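Local coordinates for response regulator receiver domain protein (CheY) (Rhodospirillum rubrum, PDB 3HEB) that probably receives a phosphoryl group as the receiver of a two-component signalling pathway, at residues 5-14 with 29-37. Sequence-based numbering, arbitrary orientation.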
loop_
_atom_site.group_PDB
_atom_site.type_symbol
_atom_site.label_atom_id
_atom_site.label_comp_id
_atom_site.label_asym_id
_atom_site.label_seq_id
_atom_site.Cartn_x
_atom_site.Cartn_y
_atom_site.Cartn_z
ATOM N N VAL A 5 -4.333 -6.902 -15.271
ATOM C CA VAL A 5 -4.210 -5.773 -14.297
ATOM C C VAL A 5 -3.932 -4.458 -15.026
ATOM O O VAL A 5 -2.939 -4.321 -15.745
ATOM C CB VAL A 5 -3.081 -6.037 -13.282
ATOM C CG1 VAL A 5 -3.081 -4.950 -12.201
ATOM C CG2 VAL A 5 -3.252 -7.414 -12.661
ATOM N N THR A 6 -4.818 -3.489 -14.844
ATOM C CA THR A 6 -4.673 -2.198 -15.500
ATOM C C THR A 6 -4.205 -1.107 -14.539
ATOM O O THR A 6 -4.706 -0.996 -13.413
ATOM C CB THR A 6 -6.006 -1.727 -16.096
ATOM O OG1 THR A 6 -6.977 -1.625 -15.047
ATOM C CG2 THR A 6 -6.511 -2.696 -17.127
ATOM N N ILE A 7 -3.243 -0.308 -14.982
ATOM C CA ILE A 7 -2.758 0.801 -14.172
ATOM C C ILE A 7 -3.476 2.051 -14.664
ATOM O O ILE A 7 -3.383 2.394 -15.841
ATOM C CB ILE A 7 -1.242 0.990 -14.327
ATOM C CG1 ILE A 7 -0.519 -0.260 -13.811
ATOM C CG2 ILE A 7 -0.798 2.225 -13.573
ATOM C CD1 ILE A 7 0.961 -0.250 -14.028
ATOM N N VAL A 8 -4.223 2.704 -13.777
ATOM C CA VAL A 8 -4.943 3.916 -14.147
ATOM C C VAL A 8 -4.180 5.117 -13.607
ATOM O O VAL A 8 -4.138 5.338 -12.400
ATOM C CB VAL A 8 -6.375 3.929 -13.564
ATOM C CG1 VAL A 8 -7.066 5.228 -13.938
ATOM C CG2 VAL A 8 -7.177 2.750 -14.088
HETATM N N MSE A 9 -3.566 5.888 -14.499
HETATM C CA MSE A 9 -2.799 7.057 -14.082
HETATM C C MSE A 9 -3.618 8.347 -14.171
HETATM O O MSE A 9 -4.030 8.763 -15.256
HETATM C CB MSE A 9 -1.523 7.174 -14.929
HETATM C CG MSE A 9 -0.650 8.389 -14.627
HETATM SE SE MSE A 9 0.953 8.340 -15.488
HETATM C CE MSE A 9 0.415 8.468 -17.178
ATOM N N ILE A 10 -3.866 8.958 -13.015
ATOM C CA ILE A 10 -4.616 10.211 -12.939
ATOM C C ILE A 10 -3.625 11.341 -12.612
ATOM O O ILE A 10 -3.318 11.629 -11.450
ATOM C CB ILE A 10 -5.723 10.134 -11.858
ATOM C CG1 ILE A 10 -6.625 8.919 -12.127
ATOM C CG2 ILE A 10 -6.551 11.427 -11.862
ATOM C CD1 ILE A 10 -7.656 8.656 -11.033
ATOM N N GLU A 11 -3.118 11.968 -13.662
ATOM C CA GLU A 11 -2.135 13.031 -13.533
ATOM C C GLU A 11 -2.418 14.069 -14.613
ATOM O O GLU A 11 -2.663 13.712 -15.761
ATOM C CB GLU A 11 -0.736 12.428 -13.711
ATOM C CG GLU A 11 0.399 13.435 -13.761
ATOM C CD GLU A 11 0.594 14.166 -12.454
ATOM O OE1 GLU A 11 1.031 13.528 -11.474
ATOM O OE2 GLU A 11 0.304 15.379 -12.407
ATOM N N ASP A 12 -2.390 15.347 -14.245
ATOM C CA ASP A 12 -2.661 16.435 -15.190
ATOM C C ASP A 12 -1.387 17.081 -15.714
ATOM O O ASP A 12 -1.404 17.705 -16.774
ATOM C CB ASP A 12 -3.508 17.514 -14.527
ATOM C CG ASP A 12 -2.758 18.231 -13.432
ATOM O OD1 ASP A 12 -2.125 17.538 -12.600
ATOM O OD2 ASP A 12 -2.805 19.480 -13.402
ATOM N N ASP A 13 -0.295 16.964 -14.959
ATOM C CA ASP A 13 0.974 17.530 -15.389
ATOM C C ASP A 13 1.493 16.594 -16.456
ATOM O O ASP A 13 1.868 15.460 -16.168
ATOM C CB ASP A 13 1.975 17.604 -14.235
ATOM C CG ASP A 13 3.264 18.316 -14.627
ATOM O OD1 ASP A 13 3.738 19.165 -13.851
ATOM O OD2 ASP A 13 3.808 18.028 -15.710
ATOM N N LEU A 14 1.505 17.067 -17.695
ATOM C CA LEU A 14 1.947 16.251 -18.806
ATOM C C LEU A 14 3.404 15.871 -18.701
ATOM O O LEU A 14 3.828 14.834 -19.218
ATOM C CB LEU A 14 1.676 16.979 -20.117
ATOM C CG LEU A 14 0.178 17.146 -20.385
ATOM C CD1 LEU A 14 -0.018 17.830 -21.737
ATOM C CD2 LEU A 14 -0.500 15.777 -20.377
ATOM N N VAL A 29 7.575 -3.164 -16.451
ATOM C CA VAL A 29 6.132 -3.331 -16.383
ATOM C C VAL A 29 5.508 -3.025 -17.731
ATOM O O VAL A 29 5.598 -1.907 -18.223
ATOM C CB VAL A 29 5.498 -2.415 -15.300
ATOM C CG1 VAL A 29 3.982 -2.533 -15.331
ATOM C CG2 VAL A 29 5.994 -2.822 -13.931
ATOM N N ASN A 30 4.862 -4.028 -18.320
ATOM C CA ASN A 30 4.216 -3.882 -19.624
ATOM C C ASN A 30 2.700 -3.731 -19.538
ATOM O O ASN A 30 2.021 -3.656 -20.565
ATOM C CB ASN A 30 4.539 -5.090 -20.499
ATOM C CG ASN A 30 6.018 -5.224 -20.781
ATOM O OD1 ASN A 30 6.502 -6.317 -21.075
ATOM N ND2 ASN A 30 6.747 -4.113 -20.704
ATOM N N ASN A 31 2.164 -3.684 -18.321
ATOM C CA ASN A 31 0.724 -3.554 -18.127
ATOM C C ASN A 31 0.103 -2.351 -18.836
ATOM O O ASN A 31 0.737 -1.308 -19.014
ATOM C CB ASN A 31 0.385 -3.477 -16.632
ATOM C CG ASN A 31 0.779 -4.733 -15.881
ATOM O OD1 ASN A 31 1.965 -5.016 -15.697
ATOM N ND2 ASN A 31 -0.218 -5.505 -15.449
ATOM N N GLU A 32 -1.150 -2.518 -19.248
ATOM C CA GLU A 32 -1.880 -1.453 -19.909
ATOM C C GLU A 32 -1.993 -0.292 -18.930
ATOM O O GLU A 32 -2.274 -0.490 -17.747
ATOM C CB GLU A 32 -3.282 -1.932 -20.292
ATOM C CG GLU A 32 -4.019 -2.646 -19.145
ATOM C CD GLU A 32 -3.870 -4.178 -19.171
ATOM O OE1 GLU A 32 -4.613 -4.832 -19.949
ATOM O OE2 GLU A 32 -3.017 -4.724 -18.422
ATOM N N ILE A 33 -1.753 0.917 -19.424
ATOM C CA ILE A 33 -1.859 2.109 -18.606
ATOM C C ILE A 33 -2.818 3.039 -19.309
ATOM O O ILE A 33 -2.569 3.436 -20.449
ATOM C CB ILE A 33 -0.524 2.851 -18.483
ATOM C CG1 ILE A 33 0.442 2.058 -17.607
ATOM C CG2 ILE A 33 -0.763 4.241 -17.902
ATOM C CD1 ILE A 33 1.854 2.609 -17.624
ATOM N N ILE A 34 -3.924 3.365 -18.648
ATOM C CA ILE A 34 -4.892 4.286 -19.220
ATOM C C ILE A 34 -4.759 5.579 -18.408
ATOM O O ILE A 34 -4.946 5.591 -17.185
ATOM C CB ILE A 34 -6.331 3.704 -19.174
ATOM C CG1 ILE A 34 -7.303 4.686 -19.824
ATOM C CG2 ILE A 34 -6.751 3.414 -17.761
ATOM C CD1 ILE A 34 -8.660 4.102 -20.095
ATOM N N ALA A 35 -4.393 6.654 -19.105
ATOM C CA ALA A 35 -4.162 7.957 -18.488
ATOM C C ALA A 35 -5.305 8.965 -18.604
ATOM O O ALA A 35 -5.987 9.042 -19.621
ATOM C CB ALA A 35 -2.897 8.563 -19.070
ATOM N N PHE A 36 -5.498 9.741 -17.545
ATOM C CA PHE A 36 -6.526 10.774 -17.518
ATOM C C PHE A 36 -5.866 12.040 -16.987
ATOM O O PHE A 36 -5.194 12.003 -15.952
ATOM C CB PHE A 36 -7.689 10.369 -16.602
ATOM C CG PHE A 36 -8.419 9.146 -17.064
ATOM C CD1 PHE A 36 -9.141 9.159 -18.257
ATOM C CD2 PHE A 36 -8.342 7.963 -16.341
ATOM C CE1 PHE A 36 -9.767 8.008 -18.724
ATOM C CE2 PHE A 36 -8.962 6.806 -16.796
ATOM C CZ PHE A 36 -9.676 6.825 -17.992
ATOM N N THR A 37 -6.045 13.156 -17.690
ATOM C CA THR A 37 -5.441 14.408 -17.256
ATOM C C THR A 37 -6.380 15.288 -16.440
ATOM O O THR A 37 -6.017 16.398 -16.058
ATOM C CB THR A 37 -4.878 15.210 -18.453
ATOM O OG1 THR A 37 -5.914 15.463 -19.409
ATOM C CG2 THR A 37 -3.765 14.425 -19.122
#
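The side chain of Asn31 reaches across to the backbone of Val5 at the start of the chain. Its CB packs crosswise against Ile7 CD1 at 4.2 Å. With CG set anti to the carbonyl carbon (chi1 -62°), the amide swings back toward Val5, and at its tip ND2 donates to Val5 O at 3.0 Å in a nearly straight bond (167°), with Val5 O in the plane of the Asn31 amide. Shortened to an alanine, this position would probably leave Val5 O without its amide donor and the start of the chain less firmly tied to segment 29-37. Ile7 CD1 also meets Val29 CG1. From Ile7 on, backbone bonds zip the strands in parallel register: Ile7 N to Glu32 O, then Ile34 N to Ile7 O at 3.0 Å, and onward to Glu11 N with Phe36 O. This pairing closes the first beta-alpha-beta unit of the CheY-like receiver fold, with helix 14-26 as its crossover and strand 33-36 outermost on this side of the chain's sheet. On the helix 14-26 face, the bent selenomethionine Met9 brings CE to Ala35 CB at 3.8 Å. On the other face, Val8 splits its branches: CG2 lies alongside Ile34 CG2, while CG1, anti to the backbone N (chi1 178°), abuts the edge of the Phe36 ring at CE2, 3.8 Å away. Glu11 OE1 forms a salt bridge with Lys118, while Glu11 OE2 and Asp12 OD1 lie close to Asp66, the predicted phosphorylation site.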